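PDB 6RSX: regulatory Subunit of Protein Kinase A (cAMP-dependent) from Euglena gracilis from Euglena gracilis, which binds cyclic AMP in two tandem cyclic nucleotide-binding domains and, as a regulatory subunit, probably controls the activity of the kinase catalytic subunit. Local coordinates for residues M60-E66 / N133-L139; Y75-F81 / L118-R124; K212-Q217 / V247-E253. One frame throughout, in Å; residues are numbered along the deposited sequence. Where two conformers were deposited one is given.

Contact 1 of 3, residues M60-E66 / N133-L139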
loop_
_atom_site.group_PDB
_atom_site.type_symbol
_atom_site.label_atom_id
_atom_site.label_comp_id
_atom_site.label_asym_id
_atom_site.label_seq_id
_atom_site.Cartn_x
_atom_site.Cartn_y
_atom_site.Cartn_z
ATOM N N MET A 60 -4.516 -14.811 -16.004
ATOM C CA MET A 60 -5.641 -14.466 -15.136
ATOM C C MET A 60 -6.963 -14.871 -15.774
ATOM O O MET A 60 -7.137 -14.802 -16.998
ATOM C CB MET A 60 -5.644 -12.961 -14.818
ATOM C CG MET A 60 -4.815 -12.661 -13.628
ATOM S SD MET A 60 -4.989 -10.959 -13.093
ATOM C CE MET A 60 -5.323 -11.271 -11.351
ATOM N N PHE A 61 -7.903 -15.308 -14.948
ATOM C CA PHE A 61 -9.213 -15.722 -15.415
ATOM C C PHE A 61 -10.330 -15.036 -14.621
ATOM O O PHE A 61 -10.144 -14.594 -13.478
ATOM C CB PHE A 61 -9.385 -17.252 -15.334
ATOM C CG PHE A 61 -9.126 -17.850 -13.966
ATOM C CD1 PHE A 61 -7.824 -18.129 -13.541
ATOM C CD2 PHE A 61 -10.175 -18.155 -13.131
ATOM C CE1 PHE A 61 -7.583 -18.715 -12.268
ATOM C CE2 PHE A 61 -9.950 -18.743 -11.864
ATOM C CZ PHE A 61 -8.658 -19.024 -11.446
ATOM N N GLU A 62 -11.511 -14.998 -15.240
ATOM C CA GLU A 62 -12.670 -14.284 -14.680
ATOM C C GLU A 62 -13.426 -15.178 -13.708
ATOM O O GLU A 62 -13.569 -16.393 -13.920
ATOM C CB GLU A 62 -13.630 -13.854 -15.790
ATOM C CG GLU A 62 -13.041 -12.923 -16.797
ATOM C CD GLU A 62 -14.024 -12.572 -17.918
ATOM O OE1 GLU A 62 -13.668 -12.762 -19.102
ATOM O OE2 GLU A 62 -15.151 -12.118 -17.612
ATOM N N LYS A 63 -13.892 -14.579 -12.626
ATOM C CA LYS A 63 -14.803 -15.224 -11.692
ATOM C C LYS A 63 -15.859 -14.193 -11.331
ATOM O O LYS A 63 -15.519 -13.032 -11.160
ATOM C CB LYS A 63 -14.118 -15.635 -10.408
ATOM C CG LYS A 63 -14.974 -16.542 -9.537
ATOM C CD LYS A 63 -14.163 -17.104 -8.346
ATOM C CE LYS A 63 -13.990 -18.639 -8.419
ATOM N NZ LYS A 63 -13.721 -19.169 -9.813
ATOM N N THR A 64 -17.103 -14.615 -11.191
ATOM C CA THR A 64 -18.161 -13.727 -10.731
ATOM C C THR A 64 -18.765 -14.317 -9.465
ATOM O O THR A 64 -18.624 -15.515 -9.175
ATOM C CB THR A 64 -19.245 -13.525 -11.802
ATOM O OG1 THR A 64 -19.861 -14.789 -12.087
ATOM C CG2 THR A 64 -18.635 -12.993 -13.077
ATOM N N ALA A 65 -19.425 -13.450 -8.702
ATOM C CA ALA A 65 -20.113 -13.838 -7.480
ATOM C C ALA A 65 -21.365 -12.987 -7.356
ATOM O O ALA A 65 -21.264 -11.758 -7.446
ATOM C CB ALA A 65 -19.250 -13.595 -6.245
ATOM N N GLU A 66 -22.509 -13.619 -7.099
ATOM C CA GLU A 66 -23.734 -12.863 -6.875
ATOM C C GLU A 66 -23.709 -12.224 -5.502
ATOM O O GLU A 66 -23.093 -12.745 -4.572
ATOM C CB GLU A 66 -24.964 -13.758 -6.977
ATOM C CG GLU A 66 -25.257 -14.253 -8.366
ATOM C CD GLU A 66 -26.454 -15.205 -8.391
ATOM O OE1 GLU A 66 -27.282 -15.156 -7.446
ATOM O OE2 GLU A 66 -26.556 -16.011 -9.348
ATOM N N ASN A 133 -23.299 -7.682 -6.650
ATOM C CA ASN A 133 -22.702 -8.600 -7.616
ATOM C C ASN A 133 -21.266 -8.165 -7.851
ATOM O O ASN A 133 -20.968 -6.965 -7.889
ATOM C CB ASN A 133 -23.458 -8.578 -8.931
ATOM C CG ASN A 133 -24.870 -9.085 -8.790
ATOM O OD1 ASN A 133 -25.200 -9.835 -7.856
ATOM N ND2 ASN A 133 -25.724 -8.677 -9.724
ATOM N N VAL A 134 -20.373 -9.133 -8.005
ATOM C CA VAL A 134 -18.947 -8.832 -8.086
ATOM C C VAL A 134 -18.353 -9.521 -9.315
ATOM O O VAL A 134 -18.738 -10.653 -9.683
ATOM C CB VAL A 134 -18.212 -9.255 -6.784
ATOM C CG1 VAL A 134 -16.703 -9.291 -6.992
ATOM C CG2 VAL A 134 -18.576 -8.362 -5.574
ATOM N N ARG A 135 -17.432 -8.832 -9.963
ATOM C CA ARG A 135 -16.591 -9.406 -11.003
ATOM C C ARG A 135 -15.152 -9.393 -10.499
ATOM O O ARG A 135 -14.692 -8.397 -9.946
ATOM C CB ARG A 135 -16.678 -8.619 -12.320
ATOM C CG ARG A 135 -17.994 -8.710 -13.085
ATOM C CD ARG A 135 -17.886 -8.129 -14.545
ATOM N NE ARG A 135 -17.330 -6.758 -14.618
ATOM C CZ ARG A 135 -16.925 -6.190 -15.750
ATOM N NH1 ARG A 135 -17.016 -6.861 -16.907
ATOM N NH2 ARG A 135 -16.418 -4.959 -15.725
ATOM N N LEU A 136 -14.426 -10.516 -10.714
ATOM C CA LEU A 136 -13.063 -10.629 -10.209
ATOM C C LEU A 136 -12.162 -11.144 -11.329
ATOM O O LEU A 136 -12.633 -11.838 -12.237
ATOM C CB LEU A 136 -12.965 -11.673 -9.057
ATOM C CG LEU A 136 -13.975 -11.622 -7.900
ATOM C CD1 LEU A 136 -14.124 -12.934 -7.162
ATOM C CD2 LEU A 136 -13.470 -10.615 -6.920
ATOM N N TRP A 137 -10.876 -10.829 -11.239
ATOM C CA TRP A 137 -9.834 -11.540 -11.992
ATOM C C TRP A 137 -9.025 -12.374 -11.010
ATOM O O TRP A 137 -8.711 -11.926 -9.917
ATOM C CB TRP A 137 -8.939 -10.532 -12.726
ATOM C CG TRP A 137 -9.604 -9.958 -13.958
ATOM C CD1 TRP A 137 -10.197 -8.701 -14.107
ATOM C CD2 TRP A 137 -9.728 -10.604 -15.204
ATOM N NE1 TRP A 137 -10.685 -8.571 -15.390
ATOM C CE2 TRP A 137 -10.398 -9.720 -16.086
ATOM C CE3 TRP A 137 -9.310 -11.851 -15.683
ATOM C CZ2 TRP A 137 -10.670 -10.061 -17.411
ATOM C CZ3 TRP A 137 -9.586 -12.189 -16.990
ATOM C CH2 TRP A 137 -10.249 -11.307 -17.846
ATOM N N ALA A 138 -8.669 -13.606 -11.384
ATOM C CA ALA A 138 -8.062 -14.520 -10.428
ATOM C C ALA A 138 -6.806 -15.145 -11.020
ATOM O O ALA A 138 -6.721 -15.349 -12.230
ATOM C CB ALA A 138 -9.021 -15.649 -10.056
ATOM N N LEU A 139 -5.818 -15.374 -10.156
ATOM C CA LEU A 139 -4.643 -16.197 -10.455
ATOM C C LEU A 139 -4.718 -17.476 -9.642
ATOM O O LEU A 139 -5.011 -17.444 -8.439
ATOM C CB LEU A 139 -3.334 -15.494 -10.090
ATOM C CG LEU A 139 -2.830 -14.322 -10.927
ATOM C CD1 LEU A 139 -1.624 -13.724 -10.242
ATOM C CD2 LEU A 139 -2.454 -14.902 -12.282
#
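The carbonyl oxygen Phe-61 O receives two hydrogens from the opposite strand: Ala-138 N donates a hydrogen bond of 2.7 Å, and the CA-H of Trp-137 makes a weaker contact beside it. Phe-61 N returns a bond of 3.0 Å to Ala-138 O, and this reciprocal pattern recurs at Lys-63 with Leu-136 and at Ala-65 with Val-134, making a regular antiparallel ladder. On the face that carries Phe-61, Lys-63, Leu-136 and Ala-138, the phenylalanine ring lies over the small methyl of Ala-138, whose CB sits 3.9 Å from the ring centroid in a CH-pi contact. The ring is folded back there because its CG lies between the backbone N and carbonyl carbon (chi1 55°); a side chain as small as alanine lets it come down close over the strand, with CB 3.6 Å from the ring plane. On the other face Glu-62 and Trp-137 run side by side, and the glutamate CG rests over the indole six-membered ring, 3.6 Å from its centroid, so the aliphatic stem packs while the carboxylate continues past. Just before strand 61-65, Met-60 CG packs on Leu-139 CD2 at 3.5 Å. Trp-137 also lies against helix 29-39 and gives its NE1 hydrogen to Glu-85, Met-60 and Leu-139 meet Phe-45 of helix 43-46, and strand 134-140 is flanked on its other side by strand 80-84, leaving 61-65 at the sheet's edge.

Contact 2 of 3, residues Y75-F81 / L118-R124; sequences YDEGDNF and LMYGTPR. With CMP (adenosine-3',5'-cyclic-monophosphate), chain B.
With CG anti to the carbonyl carbon (chi1 -61°), the Arg-124 chain bends at chi2 (-55°) and then runs straight through chi3 (-171°), which carries its guanidinium between the backbone of 76-80 and the phosphate of cyclic AMP. Asp-79 reaches inward because its CG stands between the backbone N and carbonyl carbon. Arg-124 NH2 bonds Asp-79 OD1 at 2.9 Å, in a salt bridge, and Asn-80 O at 2.9 Å, on a lone pair of that carbonyl. Asp-79 OD1 is itself shared, since Asn-80 N comes to it from the opposite face of the carboxylate. Arg-124 NH1 donates to O1P of cyclic AMP at 2.8 Å and is also hydrogen-bonded to Gly-114 O, while Arg-124 NE donates to a water that bridges to Glu-77 O. Gly-78 CA lies over one face of the guanidinium, and glycine suits the place because Leu-118 CD2, lying close by, leaves little room for a side chain. Backbone bonds complete the frame, with Arg-124 N giving to Asp-76 O at 2.8 Å and Arg-124 O receiving from Tyr-75 N. Without the guanidinium, as with an alanine here, Asp-79 is likely to lose its charge partner and the phosphate to be held less firmly. A helix and loop that present backbone N-H groups and an arginine to the cyclic phosphate form the phosphate-binding cassette of cyclic nucleotide-binding domains.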
loop_
_atom_site.group_PDB
_atom_site.type_symbol
_atom_site.label_atom_id
_atom_site.label_comp_id
_atom_site.label_asym_id
_atom_site.label_seq_id
_atom_site.Cartn_x
_atom_site.Cartn_y
_atom_site.Cartn_z
ATOM N N TYR A 75 -10.786 -20.160 7.157
ATOM C CA TYR A 75 -10.324 -21.560 7.351
ATOM C C TYR A 75 -10.325 -22.455 6.112
ATOM O O TYR A 75 -9.810 -23.591 6.192
ATOM C CB TYR A 75 -11.147 -22.241 8.470
ATOM C CG TYR A 75 -11.321 -21.429 9.706
ATOM C CD1 TYR A 75 -10.228 -21.077 10.537
ATOM C CD2 TYR A 75 -12.592 -21.006 10.091
ATOM C CE1 TYR A 75 -10.432 -20.287 11.695
ATOM C CE2 TYR A 75 -12.780 -20.248 11.228
ATOM C CZ TYR A 75 -11.705 -19.919 12.039
ATOM O OH TYR A 75 -11.959 -19.153 13.152
ATOM N N ASP A 76 -10.872 -22.025 4.961
ATOM C CA ASP A 76 -10.743 -22.843 3.736
ATOM C C ASP A 76 -9.271 -23.094 3.360
ATOM O O ASP A 76 -8.382 -22.279 3.634
ATOM C CB ASP A 76 -11.373 -22.159 2.518
ATOM C CG ASP A 76 -12.910 -22.185 2.481
ATOM O OD1 ASP A 76 -13.528 -22.940 3.273
ATOM O OD2 ASP A 76 -13.471 -21.428 1.598
ATOM N N GLU A 77 -9.005 -24.225 2.685
ATOM C CA GLU A 77 -7.705 -24.352 2.024
ATOM C C GLU A 77 -7.589 -23.323 0.890
ATOM O O GLU A 77 -8.533 -23.142 0.131
ATOM C CB GLU A 77 -7.568 -25.780 1.459
ATOM C CG GLU A 77 -6.349 -25.959 0.584
ATOM C CD GLU A 77 -6.252 -27.405 0.016
ATOM O OE1 GLU A 77 -7.285 -28.097 -0.097
ATOM O OE2 GLU A 77 -5.153 -27.777 -0.372
ATOM N N GLY A 78 -6.424 -22.687 0.746
ATOM C CA GLY A 78 -6.246 -21.691 -0.323
ATOM C C GLY A 78 -6.278 -22.318 -1.718
ATOM O O GLY A 78 -5.816 -23.447 -1.932
ATOM N N ASP A 79 -6.874 -21.601 -2.675
ATOM C CA ASP A 79 -6.776 -21.989 -4.085
ATOM C C ASP A 79 -6.288 -20.823 -4.933
ATOM O O ASP A 79 -5.220 -20.915 -5.541
ATOM C CB ASP A 79 -8.098 -22.541 -4.653
ATOM C CG ASP A 79 -9.345 -21.709 -4.284
ATOM O OD1 ASP A 79 -9.271 -20.539 -3.799
ATOM O OD2 ASP A 79 -10.457 -22.249 -4.518
ATOM N N ASN A 80 -7.017 -19.699 -4.932
ATOM C CA ASN A 80 -6.721 -18.597 -5.844
ATOM C C ASN A 80 -6.378 -17.300 -5.114
ATOM O O ASN A 80 -6.622 -17.141 -3.915
ATOM C CB ASN A 80 -7.921 -18.314 -6.764
ATOM C CG ASN A 80 -8.331 -19.526 -7.605
ATOM O OD1 ASN A 80 -7.500 -20.212 -8.209
ATOM N ND2 ASN A 80 -9.637 -19.775 -7.658
ATOM N N PHE A 81 -5.759 -16.394 -5.869
ATOM C CA PHE A 81 -5.564 -15.002 -5.496
ATOM C C PHE A 81 -6.447 -14.132 -6.394
ATOM O O PHE A 81 -6.556 -14.395 -7.601
ATOM C CB PHE A 81 -4.079 -14.654 -5.648
ATOM C CG PHE A 81 -3.761 -13.210 -5.434
ATOM C CD1 PHE A 81 -3.812 -12.659 -4.178
ATOM C CD2 PHE A 81 -3.232 -12.479 -6.459
ATOM C CE1 PHE A 81 -3.454 -11.284 -3.953
ATOM C CE2 PHE A 81 -2.873 -11.129 -6.254
ATOM C CZ PHE A 81 -2.952 -10.564 -4.995
ATOM N N LEU A 118 -1.844 -18.649 -0.020
ATOM C CA LEU A 118 -0.946 -19.079 -1.081
ATOM C C LEU A 118 0.517 -18.838 -0.712
ATOM O O LEU A 118 1.388 -19.595 -1.153
ATOM C CB LEU A 118 -1.287 -18.404 -2.405
ATOM C CG LEU A 118 -2.748 -18.433 -2.919
ATOM C CD1 LEU A 118 -2.983 -18.114 -4.429
ATOM C CD2 LEU A 118 -3.574 -19.566 -2.480
ATOM N N MET A 119 0.798 -17.817 0.098
ATOM C CA MET A 119 2.180 -17.564 0.489
ATOM C C MET A 119 2.628 -18.490 1.608
ATOM O O MET A 119 3.664 -19.150 1.493
ATOM C CB MET A 119 2.348 -16.108 0.927
ATOM C CG MET A 119 2.063 -15.135 -0.169
ATOM S SD MET A 119 1.793 -13.472 0.464
ATOM C CE MET A 119 3.335 -13.101 1.311
ATOM N N TYR A 120 1.862 -18.548 2.695
ATOM C CA TYR A 120 2.298 -19.160 3.932
ATOM C C TYR A 120 1.728 -20.560 4.140
ATOM O O TYR A 120 2.028 -21.173 5.160
ATOM C CB TYR A 120 1.926 -18.281 5.107
ATOM C CG TYR A 120 2.513 -16.880 4.992
ATOM C CD1 TYR A 120 3.866 -16.669 5.212
ATOM C CD2 TYR A 120 1.725 -15.795 4.608
ATOM C CE1 TYR A 120 4.427 -15.393 5.085
ATOM C CE2 TYR A 120 2.282 -14.503 4.480
ATOM C CZ TYR A 120 3.628 -14.331 4.720
ATOM O OH TYR A 120 4.199 -13.095 4.602
ATOM N N GLY A 121 0.896 -21.054 3.232
ATOM C CA GLY A 121 0.291 -22.360 3.424
ATOM C C GLY A 121 -0.701 -22.470 4.568
ATOM O O GLY A 121 -1.029 -23.590 4.988
ATOM N N THR A 122 -1.222 -21.353 5.060
ATOM C CA THR A 122 -2.177 -21.274 6.153
ATOM C C THR A 122 -3.599 -21.378 5.606
ATOM O O THR A 122 -3.842 -21.062 4.438
ATOM C CB THR A 122 -2.025 -19.949 6.907
ATOM O OG1 THR A 122 -1.993 -18.874 5.951
ATOM C CG2 THR A 122 -0.734 -19.914 7.743
ATOM N N PRO A 123 -4.564 -21.840 6.395
ATOM C CA PRO A 123 -5.967 -21.738 5.984
ATOM C C PRO A 123 -6.336 -20.268 5.814
ATOM O O PRO A 123 -5.726 -19.399 6.434
ATOM C CB PRO A 123 -6.738 -22.314 7.172
ATOM C CG PRO A 123 -5.682 -23.172 7.934
ATOM C CD PRO A 123 -4.430 -22.333 7.779
ATOM N N ARG A 124 -7.366 -20.008 5.008
ATOM C CA ARG A 124 -7.809 -18.589 4.848
ATOM C C ARG A 124 -8.012 -17.898 6.192
ATOM O O ARG A 124 -8.672 -18.417 7.106
ATOM C CB ARG A 124 -9.132 -18.522 4.069
ATOM C CG ARG A 124 -9.164 -19.072 2.634
ATOM C CD ARG A 124 -8.105 -18.434 1.722
ATOM N NE ARG A 124 -8.325 -18.837 0.336
ATOM C CZ ARG A 124 -7.619 -18.363 -0.674
ATOM N NH1 ARG A 124 -6.655 -17.468 -0.419
ATOM N NH2 ARG A 124 -7.920 -18.750 -1.929
HETATM P P CMP B . -6.119 -15.281 2.866
HETATM O O1P CMP B . -5.517 -16.232 1.777
HETATM O O2P CMP B . -5.944 -15.491 4.312
HETATM O "O5'" CMP B . -7.718 -15.266 2.693
HETATM C "C5'" CMP B . -8.505 -14.200 3.224
HETATM C "C4'" CMP B . -7.882 -12.921 2.748
HETATM O "O4'" CMP B . -8.486 -11.731 3.271
HETATM C "C3'" CMP B . -6.443 -12.762 3.168
HETATM O "O3'" CMP B . -5.602 -13.689 2.520
HETATM C "C2'" CMP B . -6.165 -11.291 2.845
HETATM O "O2'" CMP B . -5.817 -11.186 1.475
HETATM C "C1'" CMP B . -7.567 -10.659 3.073
HETATM N N9 CMP B . -7.654 -9.788 4.239
HETATM C C8 CMP B . -8.194 -8.520 4.240
HETATM N N7 CMP B . -8.160 -8.055 5.475
HETATM C C5 CMP B . -7.570 -8.993 6.230
HETATM C C6 CMP B . -7.282 -8.951 7.567
HETATM N N6 CMP B . -7.512 -7.933 8.564
HETATM N N1 CMP B . -6.668 -9.949 8.163
HETATM C C2 CMP B . -6.369 -11.054 7.413
HETATM N N3 CMP B . -6.635 -11.116 6.066
HETATM C C4 CMP B . -7.258 -10.068 5.485
HETATM O O HOH W 1 -10.042 -20.792 -0.610
HETATM O O HOH W 2 -4.249 -23.149 2.598
#

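Contact 3 of 3, residues K212-Q217 / V247-E253; sequences KMKVNQ and VATVVSE. With CMP (adenosine-3',5'-cyclic-monophosphate), chain C.
The second cyclic AMP pocket is walled in part by this antiparallel strand pair, whose inner face offers Val-215 and Val-250 to the nucleotide. Val-215 CG2 stands 3.7 Å from C8 of the adenine, and Val-250 CG2 faces the ribose oxygen O4' from the neighbouring strand; branched apolar residues suit a surface that packs by van der Waals contact on base and sugar. Along the same face Val-250 CG1 packs on Met-213 CB at 3.5 Å, the two side chains crossing at about a right angle. Beside the phosphate, Val-247 N donates to O2P of cyclic AMP at 3.0 Å. The carbonyl of that residue is taken by the amide of Gln-217, NE2 to Val-247 O at 2.9 Å, a nearly straight bond reached by an extended chain with CG anti to the backbone N (chi1 -169°). Paired backbone bonds join Lys-214 with Val-251 and Asn-216 with Thr-249. At the end of the pair the extended Lys-214 crosses Glu-253 obliquely, and Glu-253 OE2 lies alongside the lysine's end, 3.0 Å from Lys-214 CE and 3.5 Å from its NZ, a long salt bridge. Strands 194-196 and 222-229 flank the pair, completing one sheet of the beta roll that holds the nucleotide in cyclic nucleotide-binding domains.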
loop_
_atom_site.group_PDB
_atom_site.type_symbol
_atom_site.label_atom_id
_atom_site.label_comp_id
_atom_site.label_asym_id
_atom_site.label_seq_id
_atom_site.Cartn_x
_atom_site.Cartn_y
_atom_site.Cartn_z
ATOM N N LYS A 212 19.182 12.282 7.915
ATOM C CA LYS A 212 18.829 13.574 8.504
ATOM C C LYS A 212 18.316 14.463 7.384
ATOM O O LYS A 212 18.870 14.439 6.281
ATOM C CB LYS A 212 20.049 14.211 9.193
ATOM C CG LYS A 212 19.795 15.604 9.794
ATOM C CD LYS A 212 21.104 16.344 10.056
ATOM C CE LYS A 212 21.335 16.534 11.538
ATOM N NZ LYS A 212 21.360 15.215 12.226
ATOM N N MET A 213 17.237 15.197 7.650
ATOM C CA MET A 213 16.692 16.177 6.709
ATOM C C MET A 213 16.628 17.567 7.334
ATOM O O MET A 213 16.205 17.727 8.481
ATOM C CB MET A 213 15.272 15.831 6.256
ATOM C CG MET A 213 15.116 14.478 5.544
ATOM S SD MET A 213 15.723 14.551 3.872
ATOM C CE MET A 213 15.656 12.778 3.491
ATOM N N LYS A 214 16.988 18.577 6.559
ATOM C CA LYS A 214 16.660 19.951 6.941
ATOM C C LYS A 214 15.310 20.324 6.344
ATOM O O LYS A 214 15.035 20.001 5.183
ATOM C CB LYS A 214 17.729 20.917 6.436
ATOM C CG LYS A 214 19.057 20.836 7.156
ATOM C CD LYS A 214 19.945 21.971 6.639
ATOM C CE LYS A 214 21.270 22.067 7.381
ATOM N NZ LYS A 214 22.157 23.124 6.789
ATOM N N VAL A 215 14.483 21.027 7.130
ATOM C CA VAL A 215 13.218 21.603 6.676
ATOM C C VAL A 215 13.444 23.105 6.575
ATOM O O VAL A 215 13.625 23.759 7.606
ATOM C CB VAL A 215 12.069 21.309 7.642
ATOM C CG1 VAL A 215 10.737 21.790 7.073
ATOM C CG2 VAL A 215 11.978 19.759 7.923
ATOM N N ASN A 216 13.412 23.632 5.350
ATOM C CA ASN A 216 13.723 25.035 5.056
ATOM C C ASN A 216 12.496 25.748 4.498
ATOM O O ASN A 216 11.695 25.174 3.763
ATOM C CB ASN A 216 14.861 25.127 4.040
ATOM C CG ASN A 216 16.149 24.565 4.563
ATOM O OD1 ASN A 216 16.367 24.503 5.781
ATOM N ND2 ASN A 216 17.032 24.166 3.655
ATOM N N GLN A 217 12.371 27.036 4.805
ATOM C CA GLN A 217 11.199 27.775 4.382
ATOM C C GLN A 217 11.667 29.191 4.091
ATOM O O GLN A 217 12.549 29.693 4.790
ATOM C CB GLN A 217 10.148 27.756 5.481
ATOM C CG GLN A 217 8.776 28.252 5.143
ATOM C CD GLN A 217 7.851 28.064 6.327
ATOM O OE1 GLN A 217 8.069 28.652 7.386
ATOM N NE2 GLN A 217 6.843 27.211 6.174
ATOM N N VAL A 247 4.559 23.342 2.004
ATOM C CA VAL A 247 4.822 24.606 2.691
ATOM C C VAL A 247 6.292 24.781 3.020
ATOM O O VAL A 247 6.682 25.817 3.594
ATOM C CB VAL A 247 3.973 24.743 3.973
ATOM C CG1 VAL A 247 2.497 24.553 3.658
ATOM C CG2 VAL A 247 4.439 23.758 5.067
ATOM N N ALA A 248 7.128 23.822 2.650
ATOM C CA ALA A 248 8.535 23.860 2.997
ATOM C C ALA A 248 9.331 22.966 2.061
ATOM O O ALA A 248 8.800 22.086 1.375
ATOM C CB ALA A 248 8.756 23.459 4.459
ATOM N N THR A 249 10.628 23.197 2.059
ATOM C CA THR A 249 11.567 22.379 1.323
ATOM C C THR A 249 12.240 21.422 2.295
ATOM O O THR A 249 12.646 21.823 3.384
ATOM C CB THR A 249 12.581 23.277 0.619
ATOM O OG1 THR A 249 11.855 24.138 -0.263
ATOM C CG2 THR A 249 13.587 22.461 -0.181
ATOM N N VAL A 250 12.269 20.140 1.950
ATOM C CA VAL A 250 12.955 19.147 2.761
ATOM C C VAL A 250 14.148 18.647 1.960
ATOM O O VAL A 250 13.992 18.194 0.814
ATOM C CB VAL A 250 12.001 18.014 3.178
ATOM C CG1 VAL A 250 12.717 17.006 4.094
ATOM C CG2 VAL A 250 10.762 18.599 3.848
ATOM N N VAL A 251 15.340 18.726 2.560
ATOM C CA VAL A 251 16.590 18.479 1.856
ATOM C C VAL A 251 17.481 17.565 2.698
ATOM O O VAL A 251 17.616 17.749 3.915
ATOM C CB VAL A 251 17.294 19.817 1.522
ATOM C CG1 VAL A 251 17.634 20.548 2.799
ATOM C CG2 VAL A 251 18.518 19.599 0.671
ATOM N N SER A 252 18.060 16.553 2.059
ATOM C CA SER A 252 18.890 15.611 2.790
ATOM C C SER A 252 20.164 16.298 3.271
ATOM O O SER A 252 20.730 17.155 2.585
ATOM C CB SER A 252 19.224 14.398 1.906
ATOM O OG SER A 252 19.835 13.367 2.673
ATOM N N GLU A 253 20.589 15.947 4.481
ATOM C CA GLU A 253 21.837 16.431 5.067
ATOM C C GLU A 253 22.705 15.191 5.219
ATOM O O GLU A 253 22.472 14.363 6.108
ATOM C CB GLU A 253 21.588 17.146 6.397
ATOM C CG GLU A 253 22.852 17.658 7.080
ATOM C CD GLU A 253 23.210 19.088 6.682
ATOM O OE1 GLU A 253 23.372 19.369 5.468
ATOM O OE2 GLU A 253 23.320 19.938 7.590
HETATM P P CMP C . 4.434 19.360 3.256
HETATM O O1P CMP C . 3.638 18.322 2.272
HETATM O O2P CMP C . 3.877 20.727 3.352
HETATM O "O5'" CMP C . 5.903 19.536 2.662
HETATM C "C5'" CMP C . 6.950 20.012 3.518
HETATM C "C4'" CMP C . 6.848 19.276 4.827
HETATM O "O4'" CMP C . 7.770 19.690 5.848
HETATM C "C3'" CMP C . 5.530 19.343 5.550
HETATM O "O3'" CMP C . 4.460 18.744 4.822
HETATM C "C2'" CMP C . 5.873 18.662 6.866
HETATM O "O2'" CMP C . 5.830 17.234 6.672
HETATM C "C1'" CMP C . 7.357 19.063 7.043
HETATM N N9 CMP C . 7.611 19.924 8.202
HETATM C C8 CMP C . 8.477 19.643 9.182
HETATM N N7 CMP C . 8.441 20.649 10.050
HETATM C C5 CMP C . 7.570 21.556 9.575
HETATM C C6 CMP C . 7.182 22.767 10.090
HETATM N N6 CMP C . 7.575 23.446 11.291
HETATM N N1 CMP C . 6.282 23.499 9.463
HETATM C C2 CMP C . 5.757 23.045 8.293
HETATM N N3 CMP C . 6.133 21.828 7.776
HETATM C C4 CMP C . 7.051 21.117 8.433
#

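How the contacts relate
Contacts 1 and 2 belong to the first cyclic nucleotide-binding domain, and contact 3 to the second. The first two have centres about 17 Å apart and share a sheet: strand 80-84 borders strand 134-140, and Leu-139 N probably hydrogen-bonds Phe-81 O at 2.8 Å. Along the chain contact 2 is nested within the loop closed by contact 1. Contact 2 grips its cyclic AMP directly, whereas the Leu-136 side chain in contact 1 stays about 11 Å from it. Contact 3 touches the other ligand, its centre about 45 Å from that of contact 2. By its place in the pocket, Cys-246 of the second domain probably corresponds to Arg-124 of the first.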